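Local structure of ZYG-9 (Caenorhabditis elegans, 2OF3) at residues A[135-140]-A[154-159]; A[171-176]-A[189-194]; A[62-67]-A[101-106]. The protein plays a major part in organising microtubules and spindle poles during mitosis and meiosis in one-cell-stage embryos and is required for default positioning of the nucleus in oocytes. All coordinates share one frame; numbering follows the deposited sequence.

Contact 1 of 3, residues A[135-140]-A[154-159]; sequences PYLLLK and DIVNVL
The carbonyl O of Leu137 accepts the backbone N of Lys140 at 3.0 Å, a bond within 135-140 that spans three residues, and the side chain of the same Leu137 carries most of the contact with 154-159. No hydrogen bond crosses between the segments; the evidence for their packing is methyl to methyl. Leu137 CD2 sits in reach of three residues on the facing helix: Ile155 CG2 at 3.7 Å, Val156 CG2 at 3.8 Å and Leu159 CD1 at 3.9 Å. Leu137 CB points toward 154-159, and CG, anti to the backbone N (chi1 175°), continues beside the carbonyl carbon; it is the CD2 branch that makes the contacts. Ile155 meets it with the methyl that branches from CB, not with the end of its longer arm. Val156 uses only CG2, the methyl lying beside its own backbone N, and this carbon touches a second leucine as well: Leu138 CD2 lies 4.1 Å from Val156 CG2, the two side chains crossing at about a right angle. CG2 of Val156 thus touches both of two successive leucines. The backbones stay well separated, with axes no closer than 11.0 Å and the nearest CA pair, Leu137 and Val156, 8.2 Å apart, which is consistent with branched side chains filling the distance between two helices running nearly antiparallel (153°). All five residues that touch are buried, in the middle of the all-helical TOG domain. Around them, Ile155 also packs on Leu108 and Lys112 of helix 101-120, Leu159 on Met168 and Leu138 on Leu172 of helix 165-174, and Val156 on Val190 of helix 181-198, where Leu138 also reaches Cys187.

Contact 2 of 3, residues A[171-176]-A[189-194]; sequences MLLDAL and LVIEYY
Leu172 and Ile191 mark the nearest backbone approach, their CA atoms 7.4 Å apart, where 171-176 passes 189-194 in a broadly opposite direction. This is the packing of two consecutive antiparallel helices, 165-174 and 181-198, as in the HEAT-like repeats of TOG domains. The 189-194 side is regular helix, as the bond from Tyr194 N to Val190 O at 2.9 Å attests. Leu172 CB points toward that helix, and its CD1 and its CB make separate contacts. CD1 touches both Val190 CG1, at 3.6 Å, and Tyr194 CE2, at 3.5 Å. Leucine and tyrosine reach toward each other tip to tip, while Leu172 and Val190 cross at about a right angle. At the base of the side chain, CB of Leu172 is met by Ile191 CD1 at 4.0 Å. That isoleucine arm is extended, with CD1 anti to CA (chi2 165°), and its end also touches Leu173 CD2 at 3.6 Å, so one methyl bridges two consecutive leucines. An alanine at Ile191 would remove CG1, CG2 and CD1 and would probably open a gap against Leu172 CB and Leu173 CD2, leaving the Leu173 end without its partner here and freer to turn. The Tyr194 ring has a further neighbour in its own helix: Val190 O stands 3.4 Å above the ring plane, offset toward the rim. The phenol oxygen is hydrogen-bonded to Ser160 OG, which ties the hydroxyl end of the ring to helix 146-163. Chemically, then, the interface is apolar: no hydrogen bond crosses it, and shape fit between branched side chains does the joining. The one polar side-chain atom among the touching residues, Tyr194 OH, is satisfied by Ser160.

Contact 3 of 3, residues A[62-67]-A[101-106]; sequences QHLAAL and PAALIK
Apolar packing comes first, through Leu64 and Leu67, one helical turn apart on 62-67: Leu67 points toward 101-106, while Leu64 sets off to the side and only its end comes close. Leu64 meets Ala103 through CD2, which lies 4.2 Å from the alanine CB but only 3.7 Å from its CA, so the methyl rests against the main chain at a residue with little side chain to hold it off. CG of Leu64 lies anti to the carbonyl carbon (chi1 -62°), and from it CD2 reaches Ala103. A second kind of contact is between leucine methyls and backbone carbonyl groups. Leu67 CD2 lies 3.6 Å from Lys106 O, a van der Waals approach and not a hydrogen bond. The third involves the aliphatic part of Lys106: its CB is 4.0 Å from Leu67 CD1 and its CG 4.1 Å from Leu64 CD2, while the chain bends at chi2 and the ammonium end leads away, toward a long, weak ion pair with Glu109. No hydrogen bond joins the segments. The geometry is that of two nearly parallel helices, 14° apart, with CA atoms as close as 6.3 Å at Leu64 and Ala103; this is consistent with the packing of like-directed, non-consecutive helices in a helical-repeat solenoid. The contact is partly buried. Leu67 also touches Trp91 of helix 85-95, whose ring meets His63 edge-to-face, while Ala66 backs onto Leu51 of helix 49-55 and Leu104, turned from 62-67, packs on Met148 of helix 146-163.

In the fold
Along the chain the contacts come in the order 3, 1, 2, each closing before the next opens, and all lie in the TOG domain. Contact 1 is central, about 3 Å from the centre of the chain to its own centre; contacts 2 and 3 lie on opposite sides of the chain's centre, their centres 28 Å apart. Contacts 1 and 2, with centres 11 Å apart, touch directly, for instance through Leu138 and Leu172, and helix 165-174 follows helix 146-163. Contact 3, its centre 18 Å from that of contact 1, meets it where Lys140 packs on Leu104. Contacts 1 and 2 each join consecutive helices and contact 3 a non-consecutive pair, consistent with an elongated all-helical domain.

Contact 1 of 3, residues A[135-140]-A[154-159]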
ATOM      1  N   PRO A 135      -4.110  -1.698   1.321  1.00 21.80           N
ATOM      2  CA  PRO A 135      -4.093  -3.028   1.905  1.00 21.86           C
ATOM      3  C   PRO A 135      -3.731  -4.121   0.916  1.00 22.62           C
ATOM      4  O   PRO A 135      -3.068  -5.144   1.309  1.00 22.42           O
ATOM      5  CB  PRO A 135      -5.524  -3.183   2.495  1.00 21.99           C
ATOM      6  CG  PRO A 135      -5.894  -1.798   2.849  1.00 20.92           C
ATOM      7  CD  PRO A 135      -5.378  -1.025   1.629  1.00 19.86           C
ATOM      8  N   TYR A 136      -4.094  -3.938  -0.354  1.00 21.45           N
ATOM      9  CA  TYR A 136      -3.733  -4.975  -1.347  1.00 20.72           C
ATOM     10  C   TYR A 136      -2.315  -4.813  -1.830  1.00 21.05           C
ATOM     11  O   TYR A 136      -1.653  -5.813  -2.099  1.00 21.52           O
ATOM     12  CB  TYR A 136      -4.672  -4.948  -2.539  1.00 21.90           C
ATOM     13  CG  TYR A 136      -6.075  -5.180  -2.074  1.00 21.84           C
ATOM     14  CD1 TYR A 136      -6.483  -6.458  -1.695  1.00 22.05           C
ATOM     15  CD2 TYR A 136      -6.972  -4.102  -1.953  1.00 22.85           C
ATOM     16  CE1 TYR A 136      -7.797  -6.688  -1.196  1.00 22.57           C
ATOM     17  CE2 TYR A 136      -8.304  -4.296  -1.443  1.00 19.96           C
ATOM     18  CZ  TYR A 136      -8.675  -5.594  -1.087  1.00 23.80           C
ATOM     19  OH  TYR A 136      -9.931  -5.789  -0.613  1.00 24.66           O
ATOM     20  N   LEU A 137      -1.843  -3.569  -1.958  1.00 21.20           N
ATOM     21  CA  LEU A 137      -0.440  -3.333  -2.350  1.00 21.43           C
ATOM     22  C   LEU A 137       0.480  -3.952  -1.318  1.00 22.67           C
ATOM     23  O   LEU A 137       1.554  -4.489  -1.685  1.00 22.88           O
ATOM     24  CB  LEU A 137      -0.124  -1.847  -2.491  1.00 20.61           C
ATOM     25  CG  LEU A 137       1.340  -1.478  -2.771  1.00 19.83           C
ATOM     26  CD1 LEU A 137       1.715  -1.757  -4.251  1.00 19.82           C
ATOM     27  CD2 LEU A 137       1.498  -0.036  -2.429  1.00 18.27           C
ATOM     28  N   LEU A 138       0.084  -3.885  -0.043  1.00 22.35           N
ATOM     29  CA  LEU A 138       0.892  -4.470   1.034  1.00 22.18           C
ATOM     30  C   LEU A 138       1.028  -5.988   0.971  1.00 21.98           C
ATOM     31  O   LEU A 138       2.026  -6.548   1.474  1.00 21.98           O
ATOM     32  CB  LEU A 138       0.424  -3.979   2.424  1.00 22.68           C
ATOM     33  CG  LEU A 138       0.595  -2.493   2.662  1.00 20.99           C
ATOM     34  CD1 LEU A 138       0.027  -2.160   4.020  1.00 21.35           C
ATOM     35  CD2 LEU A 138       2.040  -2.047   2.553  1.00 22.47           C
ATOM     36  N   LEU A 139       0.095  -6.673   0.321  1.00 22.33           N
ATOM     37  CA  LEU A 139       0.274  -8.085   0.055  1.00 23.04           C
ATOM     38  C   LEU A 139       1.564  -8.381  -0.751  1.00 24.63           C
ATOM     39  O   LEU A 139       2.229  -9.408  -0.538  1.00 24.19           O
ATOM     40  CB  LEU A 139      -0.932  -8.680  -0.695  1.00 23.13           C
ATOM     41  CG  LEU A 139      -2.291  -8.655   0.030  1.00 24.43           C
ATOM     42  CD1 LEU A 139      -3.447  -9.147  -0.927  1.00 26.33           C
ATOM     43  CD2 LEU A 139      -2.238  -9.467   1.352  1.00 24.59           C
ATOM     44  N   LYS A 140       1.917  -7.473  -1.659  1.00 25.26           N
ATOM     45  CA  LYS A 140       2.962  -7.691  -2.615  1.00 25.14           C
ATOM     46  C   LYS A 140       4.297  -7.390  -1.990  1.00 25.74           C
ATOM     47  O   LYS A 140       5.360  -7.711  -2.587  1.00 25.09           O
ATOM     48  CB  LYS A 140       2.730  -6.760  -3.817  1.00 25.62           C
ATOM     49  CG  LYS A 140       1.450  -7.107  -4.597  1.00 26.14           C
ATOM     50  CD  LYS A 140       1.515  -8.439  -5.304  1.00 26.76           C
ATOM     51  CE  LYS A 140       0.736  -9.469  -4.503  1.00 34.15           C
ATOM     52  NZ  LYS A 140       0.966 -10.832  -5.080  1.00 35.76           N
ATOM     53  N   ASP A 154       8.996   1.322  -3.145  1.00 24.20           N
ATOM     54  CA  ASP A 154       9.059   2.654  -3.800  1.00 24.39           C
ATOM     55  C   ASP A 154       7.668   3.251  -3.970  1.00 23.61           C
ATOM     56  O   ASP A 154       7.498   4.472  -3.804  1.00 23.58           O
ATOM     57  CB  ASP A 154       9.724   2.605  -5.182  1.00 25.91           C
ATOM     58  CG  ASP A 154      11.209   2.217  -5.122  1.00 31.23           C
ATOM     59  OD1 ASP A 154      11.883   2.523  -4.084  1.00 35.66           O
ATOM     60  OD2 ASP A 154      11.688   1.592  -6.108  1.00 35.15           O
ATOM     61  N   ILE A 155       6.677   2.421  -4.293  1.00 21.10           N
ATOM     62  CA  ILE A 155       5.262   2.932  -4.350  1.00 21.48           C
ATOM     63  C   ILE A 155       4.756   3.289  -2.943  1.00 21.23           C
ATOM     64  O   ILE A 155       4.156   4.306  -2.746  1.00 21.86           O
ATOM     65  CB  ILE A 155       4.275   1.921  -5.046  1.00 21.37           C
ATOM     66  CG1 ILE A 155       4.631   1.722  -6.510  1.00 19.75           C
ATOM     67  CG2 ILE A 155       2.773   2.340  -4.892  1.00 20.15           C
ATOM     68  CD1 ILE A 155       4.286   0.302  -6.956  1.00 21.35           C
ATOM     69  N   VAL A 156       5.047   2.467  -1.947  1.00 21.51           N
ATOM     70  CA  VAL A 156       4.686   2.790  -0.571  1.00 21.25           C
ATOM     71  C   VAL A 156       5.296   4.131  -0.176  1.00 22.36           C
ATOM     72  O   VAL A 156       4.654   4.902   0.516  1.00 23.11           O
ATOM     73  CB  VAL A 156       5.137   1.679   0.377  1.00 21.08           C
ATOM     74  CG1 VAL A 156       4.901   2.113   1.843  1.00 20.60           C
ATOM     75  CG2 VAL A 156       4.332   0.386   0.100  1.00 18.63           C
ATOM     76  N   ASN A 157       6.549   4.406  -0.549  1.00 22.86           N
ATOM     77  CA  ASN A 157       7.240   5.664  -0.163  1.00 23.65           C
ATOM     78  C   ASN A 157       6.570   6.903  -0.768  1.00 22.99           C
ATOM     79  O   ASN A 157       6.482   7.957  -0.114  1.00 23.73           O
ATOM     80  CB  ASN A 157       8.742   5.633  -0.570  1.00 23.15           C
ATOM     81  CG  ASN A 157       9.585   4.718   0.322  1.00 26.52           C
ATOM     82  OD1 ASN A 157       9.153   4.297   1.416  1.00 27.26           O
ATOM     83  ND2 ASN A 157      10.811   4.394  -0.147  1.00 30.44           N
ATOM     84  N   VAL A 158       6.064   6.793  -1.988  1.00 21.80           N
ATOM     85  CA  VAL A 158       5.248   7.904  -2.564  1.00 22.92           C
ATOM     86  C   VAL A 158       3.901   8.104  -1.812  1.00 23.47           C
ATOM     87  O   VAL A 158       3.536   9.231  -1.442  1.00 23.24           O
ATOM     88  CB  VAL A 158       5.003   7.690  -4.092  1.00 23.23           C
ATOM     89  CG1 VAL A 158       4.197   8.826  -4.690  1.00 21.61           C
ATOM     90  CG2 VAL A 158       6.376   7.552  -4.825  1.00 23.12           C
ATOM     91  N   LEU A 159       3.180   7.018  -1.556  1.00 22.94           N
ATOM     92  CA  LEU A 159       1.932   7.091  -0.826  1.00 23.86           C
ATOM     93  C   LEU A 159       2.102   7.628   0.579  1.00 24.53           C
ATOM     94  O   LEU A 159       1.218   8.296   1.089  1.00 26.24           O
ATOM     95  CB  LEU A 159       1.287   5.692  -0.741  1.00 23.53           C
ATOM     96  CG  LEU A 159       0.633   5.182  -2.016  1.00 25.91           C
ATOM     97  CD1 LEU A 159       0.455   3.650  -1.979  1.00 24.41           C
ATOM     98  CD2 LEU A 159      -0.703   5.893  -2.175  1.00 27.30           C
TER

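Contact 2 of 3, residues A[171-176]-A[189-194]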
ATOM      1  N   MET A 171      -2.846   0.589   8.603  1.00 23.35           N
ATOM      2  CA  MET A 171      -2.865  -0.446   7.556  1.00 21.64           C
ATOM      3  C   MET A 171      -1.572  -1.260   7.641  1.00 22.22           C
ATOM      4  O   MET A 171      -1.597  -2.470   7.440  1.00 23.04           O
ATOM      5  CB  MET A 171      -2.989   0.220   6.173  1.00 21.46           C
ATOM      6  CG  MET A 171      -4.471   0.757   5.870  1.00 22.66           C
ATOM      7  SD  MET A 171      -4.754   1.619   4.329  1.00 16.31           S
ATOM      8  CE  MET A 171      -3.650   2.929   4.473  1.00 17.37           C
ATOM      9  N   LEU A 172      -0.443  -0.590   7.915  1.00 22.75           N
ATOM     10  CA  LEU A 172       0.838  -1.284   8.108  1.00 23.15           C
ATOM     11  C   LEU A 172       0.783  -2.176   9.348  1.00 23.40           C
ATOM     12  O   LEU A 172       1.260  -3.319   9.282  1.00 23.26           O
ATOM     13  CB  LEU A 172       1.993  -0.302   8.201  1.00 21.42           C
ATOM     14  CG  LEU A 172       2.325   0.374   6.881  1.00 23.44           C
ATOM     15  CD1 LEU A 172       3.098   1.611   7.241  1.00 22.68           C
ATOM     16  CD2 LEU A 172       3.154  -0.585   5.963  1.00 21.04           C
ATOM     17  N   LEU A 173       0.155  -1.703  10.442  1.00 23.55           N
ATOM     18  CA  LEU A 173      -0.079  -2.549  11.647  1.00 23.08           C
ATOM     19  C   LEU A 173      -0.951  -3.715  11.340  1.00 23.74           C
ATOM     20  O   LEU A 173      -0.662  -4.869  11.761  1.00 24.43           O
ATOM     21  CB  LEU A 173      -0.592  -1.733  12.880  1.00 21.99           C
ATOM     22  CG  LEU A 173       0.362  -0.665  13.443  1.00 21.29           C
ATOM     23  CD1 LEU A 173      -0.368   0.238  14.451  1.00 21.16           C
ATOM     24  CD2 LEU A 173       1.679  -1.284  14.116  1.00 22.54           C
ATOM     25  N   ASP A 174      -2.014  -3.481  10.585  1.00 25.43           N
ATOM     26  CA  ASP A 174      -2.929  -4.560  10.230  1.00 27.75           C
ATOM     27  C   ASP A 174      -2.235  -5.654   9.413  1.00 26.46           C
ATOM     28  O   ASP A 174      -2.513  -6.860   9.554  1.00 26.46           O
ATOM     29  CB  ASP A 174      -4.112  -4.008   9.430  1.00 29.37           C
ATOM     30  CG  ASP A 174      -5.371  -4.872   9.607  1.00 41.08           C
ATOM     31  OD1 ASP A 174      -5.773  -5.127  10.796  1.00 50.22           O
ATOM     32  OD2 ASP A 174      -5.953  -5.326   8.575  1.00 47.51           O
ATOM     33  N   ALA A 175      -1.355  -5.212   8.521  1.00 25.58           N
ATOM     34  CA  ALA A 175      -0.504  -6.121   7.716  1.00 25.83           C
ATOM     35  C   ALA A 175       0.324  -7.084   8.531  1.00 25.12           C
ATOM     36  O   ALA A 175       0.719  -8.076   8.024  1.00 26.80           O
ATOM     37  CB  ALA A 175       0.404  -5.308   6.810  1.00 25.00           C
ATOM     38  N   LEU A 176       0.612  -6.780   9.793  1.00 26.08           N
ATOM     39  CA  LEU A 176       1.368  -7.670  10.665  1.00 26.35           C
ATOM     40  C   LEU A 176       0.641  -8.950  11.000  1.00 27.50           C
ATOM     41  O   LEU A 176       1.255  -9.904  11.474  1.00 26.92           O
ATOM     42  CB  LEU A 176       1.765  -6.957  11.973  1.00 26.25           C
ATOM     43  CG  LEU A 176       2.574  -5.686  11.798  1.00 27.95           C
ATOM     44  CD1 LEU A 176       2.942  -5.111  13.162  1.00 26.76           C
ATOM     45  CD2 LEU A 176       3.813  -5.909  10.883  1.00 29.80           C
ATOM     46  N   LEU A 189       9.523  -2.445   8.677  1.00 22.61           N
ATOM     47  CA  LEU A 189      10.581  -1.546   8.143  1.00 22.74           C
ATOM     48  C   LEU A 189      10.019  -0.187   7.736  1.00 21.88           C
ATOM     49  O   LEU A 189      10.675   0.823   7.919  1.00 22.82           O
ATOM     50  CB  LEU A 189      11.315  -2.182   6.930  1.00 21.74           C
ATOM     51  CG  LEU A 189      12.159  -3.414   7.299  1.00 25.27           C
ATOM     52  CD1 LEU A 189      12.716  -3.994   6.037  1.00 26.48           C
ATOM     53  CD2 LEU A 189      13.300  -3.118   8.323  1.00 23.19           C
ATOM     54  N   VAL A 190       8.837  -0.157   7.144  1.00 21.60           N
ATOM     55  CA  VAL A 190       8.184   1.135   6.849  1.00 21.71           C
ATOM     56  C   VAL A 190       7.859   1.924   8.165  1.00 22.54           C
ATOM     57  O   VAL A 190       8.193   3.119   8.288  1.00 23.06           O
ATOM     58  CB  VAL A 190       6.897   0.960   5.979  1.00 21.15           C
ATOM     59  CG1 VAL A 190       6.283   2.365   5.674  1.00 19.67           C
ATOM     60  CG2 VAL A 190       7.242   0.254   4.638  1.00 21.06           C
ATOM     61  N   ILE A 191       7.255   1.254   9.146  1.00 22.75           N
ATOM     62  CA  ILE A 191       7.051   1.865  10.458  1.00 23.55           C
ATOM     63  C   ILE A 191       8.355   2.355  11.034  1.00 24.54           C
ATOM     64  O   ILE A 191       8.419   3.473  11.529  1.00 25.62           O
ATOM     65  CB  ILE A 191       6.339   0.907  11.399  1.00 24.05           C
ATOM     66  CG1 ILE A 191       4.898   0.612  10.885  1.00 23.67           C
ATOM     67  CG2 ILE A 191       6.371   1.460  12.873  1.00 23.89           C
ATOM     68  CD1 ILE A 191       4.165  -0.625  11.540  1.00 24.38           C
ATOM     69  N   GLU A 192       9.429   1.566  10.963  1.00 24.08           N
ATOM     70  CA  GLU A 192      10.691   2.028  11.480  1.00 24.82           C
ATOM     71  C   GLU A 192      11.123   3.337  10.783  1.00 25.51           C
ATOM     72  O   GLU A 192      11.596   4.280  11.414  1.00 25.55           O
ATOM     73  CB  GLU A 192      11.763   0.940  11.327  1.00 23.19           C
ATOM     74  CG  GLU A 192      13.087   1.411  11.874  1.00 28.74           C
ATOM     75  CD  GLU A 192      14.271   0.577  11.460  1.00 35.86           C
ATOM     76  OE1 GLU A 192      14.084  -0.548  10.928  1.00 38.21           O
ATOM     77  OE2 GLU A 192      15.404   1.064  11.701  1.00 38.14           O
ATOM     78  N   TYR A 193      10.954   3.415   9.476  1.00 26.64           N
ATOM     79  CA  TYR A 193      11.336   4.591   8.739  1.00 28.36           C
ATOM     80  C   TYR A 193      10.503   5.840   9.111  1.00 27.85           C
ATOM     81  O   TYR A 193      11.031   6.953   9.182  1.00 27.33           O
ATOM     82  CB  TYR A 193      11.221   4.212   7.283  1.00 31.55           C
ATOM     83  CG  TYR A 193      11.172   5.298   6.257  1.00 35.99           C
ATOM     84  CD1 TYR A 193      12.318   6.029   5.897  1.00 40.10           C
ATOM     85  CD2 TYR A 193       9.985   5.540   5.585  1.00 39.02           C
ATOM     86  CE1 TYR A 193      12.244   7.034   4.884  1.00 42.69           C
ATOM     87  CE2 TYR A 193       9.896   6.492   4.603  1.00 43.51           C
ATOM     88  CZ  TYR A 193      11.020   7.241   4.242  1.00 42.21           C
ATOM     89  OH  TYR A 193      10.840   8.176   3.206  1.00 44.31           O
ATOM     90  N   TYR A 194       9.205   5.664   9.345  1.00 27.50           N
ATOM     91  CA  TYR A 194       8.351   6.759   9.824  1.00 27.72           C
ATOM     92  C   TYR A 194       8.875   7.337  11.149  1.00 28.24           C
ATOM     93  O   TYR A 194       8.905   8.567  11.376  1.00 29.25           O
ATOM     94  CB  TYR A 194       6.932   6.242  10.034  1.00 25.86           C
ATOM     95  CG  TYR A 194       6.147   5.881   8.777  1.00 24.73           C
ATOM     96  CD1 TYR A 194       6.569   6.261   7.498  1.00 22.55           C
ATOM     97  CD2 TYR A 194       4.898   5.230   8.891  1.00 23.32           C
ATOM     98  CE1 TYR A 194       5.784   5.937   6.349  1.00 24.23           C
ATOM     99  CE2 TYR A 194       4.131   4.903   7.778  1.00 25.47           C
ATOM    100  CZ  TYR A 194       4.571   5.262   6.511  1.00 24.07           C
ATOM    101  OH  TYR A 194       3.760   4.928   5.423  1.00 26.44           O
TER

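Contact 3 of 3, residues A[62-67]-A[101-106]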
ATOM      1  N   GLN A  62      -3.225  -9.418 -22.668  1.00 39.66           N
ATOM      2  CA  GLN A  62      -4.189  -8.652 -23.409  1.00 37.39           C
ATOM      3  C   GLN A  62      -4.128  -7.534 -22.287  1.00 34.91           C
ATOM      4  O   GLN A  62      -4.236  -6.329 -22.543  1.00 33.24           O
ATOM      5  CB  GLN A  62      -5.578  -9.267 -23.459  1.00 38.10           C
ATOM      6  CG  GLN A  62      -5.933  -9.848 -24.830  1.00 41.56           C
ATOM      7  CD  GLN A  62      -5.679  -8.868 -25.961  1.00 47.39           C
ATOM      8  OE1 GLN A  62      -4.597  -8.866 -26.571  1.00 51.38           O
ATOM      9  NE2 GLN A  62      -6.651  -8.001 -26.226  1.00 49.05           N
ATOM     10  N   HIS A  63      -3.927  -7.971 -21.039  1.00 32.78           N
ATOM     11  CA  HIS A  63      -3.594  -7.050 -19.920  1.00 31.85           C
ATOM     12  C   HIS A  63      -2.313  -6.259 -20.169  1.00 31.60           C
ATOM     13  O   HIS A  63      -2.272  -5.078 -19.871  1.00 32.51           O
ATOM     14  CB  HIS A  63      -3.432  -7.775 -18.602  1.00 30.24           C
ATOM     15  CG  HIS A  63      -4.657  -8.507 -18.144  1.00 29.80           C
ATOM     16  ND1 HIS A  63      -4.611  -9.464 -17.160  1.00 28.90           N
ATOM     17  CD2 HIS A  63      -5.945  -8.460 -18.561  1.00 30.18           C
ATOM     18  CE1 HIS A  63      -5.825  -9.947 -16.957  1.00 27.92           C
ATOM     19  NE2 HIS A  63      -6.652  -9.359 -17.796  1.00 28.35           N
ATOM     20  N   LEU A  64      -1.262  -6.892 -20.694  1.00 31.44           N
ATOM     21  CA  LEU A  64      -0.003  -6.193 -20.998  1.00 30.72           C
ATOM     22  C   LEU A  64      -0.251  -5.127 -22.011  1.00 29.41           C
ATOM     23  O   LEU A  64       0.381  -4.094 -21.964  1.00 29.54           O
ATOM     24  CB  LEU A  64       1.104  -7.156 -21.491  1.00 30.75           C
ATOM     25  CG  LEU A  64       1.484  -8.212 -20.451  1.00 33.86           C
ATOM     26  CD1 LEU A  64       2.453  -9.253 -21.046  1.00 36.10           C
ATOM     27  CD2 LEU A  64       2.090  -7.534 -19.173  1.00 35.27           C
ATOM     28  N   ALA A  65      -1.185  -5.368 -22.925  1.00 29.17           N
ATOM     29  CA  ALA A  65      -1.488  -4.387 -23.975  1.00 28.75           C
ATOM     30  C   ALA A  65      -2.211  -3.195 -23.377  1.00 27.99           C
ATOM     31  O   ALA A  65      -1.950  -2.031 -23.751  1.00 28.24           O
ATOM     32  CB  ALA A  65      -2.352  -5.017 -25.093  1.00 28.89           C
ATOM     33  N   ALA A  66      -3.146  -3.468 -22.463  1.00 27.10           N
ATOM     34  CA  ALA A  66      -3.835  -2.396 -21.761  1.00 25.87           C
ATOM     35  C   ALA A  66      -2.811  -1.596 -20.935  1.00 25.66           C
ATOM     36  O   ALA A  66      -2.799  -0.366 -20.978  1.00 25.62           O
ATOM     37  CB  ALA A  66      -4.914  -2.971 -20.888  1.00 25.22           C
ATOM     38  N   LEU A  67      -1.945  -2.278 -20.190  1.00 25.35           N
ATOM     39  CA  LEU A  67      -0.920  -1.612 -19.392  1.00 26.33           C
ATOM     40  C   LEU A  67       0.025  -0.661 -20.181  1.00 27.72           C
ATOM     41  O   LEU A  67       0.375   0.441 -19.705  1.00 26.41           O
ATOM     42  CB  LEU A  67      -0.120  -2.650 -18.600  1.00 25.44           C
ATOM     43  CG  LEU A  67      -0.844  -3.186 -17.337  1.00 26.62           C
ATOM     44  CD1 LEU A  67      -0.441  -4.606 -16.962  1.00 24.63           C
ATOM     45  CD2 LEU A  67      -0.725  -2.207 -16.131  1.00 24.75           C
ATOM     46  N   PRO A 101       4.623 -12.940 -13.016  1.00 45.84           N
ATOM     47  CA  PRO A 101       5.647 -11.914 -12.769  1.00 44.12           C
ATOM     48  C   PRO A 101       5.812 -10.854 -13.850  1.00 42.23           C
ATOM     49  O   PRO A 101       6.129  -9.708 -13.543  1.00 41.79           O
ATOM     50  CB  PRO A 101       6.953 -12.723 -12.589  1.00 44.73           C
ATOM     51  CG  PRO A 101       6.654 -14.099 -13.101  1.00 45.45           C
ATOM     52  CD  PRO A 101       5.164 -14.312 -12.985  1.00 45.59           C
ATOM     53  N   ALA A 102       5.614 -11.219 -15.110  1.00 40.72           N
ATOM     54  CA  ALA A 102       5.731 -10.229 -16.193  1.00 38.27           C
ATOM     55  C   ALA A 102       4.648  -9.147 -16.111  1.00 36.00           C
ATOM     56  O   ALA A 102       4.936  -7.932 -16.226  1.00 34.59           O
ATOM     57  CB  ALA A 102       5.716 -10.921 -17.585  1.00 39.15           C
ATOM     58  N   ALA A 103       3.411  -9.592 -15.934  1.00 33.44           N
ATOM     59  CA  ALA A 103       2.311  -8.675 -15.712  1.00 31.69           C
ATOM     60  C   ALA A 103       2.558  -7.862 -14.447  1.00 30.64           C
ATOM     61  O   ALA A 103       2.416  -6.650 -14.472  1.00 30.32           O
ATOM     62  CB  ALA A 103       1.046  -9.412 -15.619  1.00 31.66           C
ATOM     63  N   LEU A 104       3.019  -8.494 -13.364  1.00 30.39           N
ATOM     64  CA  LEU A 104       3.228  -7.748 -12.098  1.00 28.99           C
ATOM     65  C   LEU A 104       4.187  -6.583 -12.232  1.00 28.26           C
ATOM     66  O   LEU A 104       3.889  -5.507 -11.748  1.00 26.55           O
ATOM     67  CB  LEU A 104       3.633  -8.650 -10.923  1.00 28.86           C
ATOM     68  CG  LEU A 104       3.693  -7.916  -9.565  1.00 30.17           C
ATOM     69  CD1 LEU A 104       2.313  -7.373  -9.070  1.00 26.69           C
ATOM     70  CD2 LEU A 104       4.302  -8.793  -8.499  1.00 30.60           C
ATOM     71  N   ILE A 105       5.348  -6.785 -12.869  1.00 27.73           N
ATOM     72  CA  ILE A 105       6.268  -5.684 -13.147  1.00 27.62           C
ATOM     73  C   ILE A 105       5.574  -4.484 -13.789  1.00 26.07           C
ATOM     74  O   ILE A 105       5.821  -3.331 -13.384  1.00 25.91           O
ATOM     75  CB  ILE A 105       7.459  -6.136 -14.081  1.00 27.82           C
ATOM     76  CG1 ILE A 105       8.426  -7.020 -13.312  1.00 29.50           C
ATOM     77  CG2 ILE A 105       8.229  -4.929 -14.545  1.00 29.00           C
ATOM     78  CD1 ILE A 105       9.160  -8.135 -14.227  1.00 30.86           C
ATOM     79  N   LYS A 106       4.745  -4.725 -14.803  1.00 25.98           N
ATOM     80  CA  LYS A 106       4.095  -3.618 -15.511  1.00 26.70           C
ATOM     81  C   LYS A 106       2.946  -3.008 -14.712  1.00 25.18           C
ATOM     82  O   LYS A 106       2.636  -1.833 -14.887  1.00 24.46           O
ATOM     83  CB  LYS A 106       3.483  -4.064 -16.851  1.00 28.36           C
ATOM     84  CG  LYS A 106       4.495  -4.506 -17.945  1.00 35.01           C
ATOM     85  CD  LYS A 106       5.409  -3.351 -18.322  1.00 43.73           C
ATOM     86  CE  LYS A 106       6.667  -3.859 -19.042  1.00 48.71           C
ATOM     87  NZ  LYS A 106       7.138  -2.731 -19.881  1.00 51.90           N
TER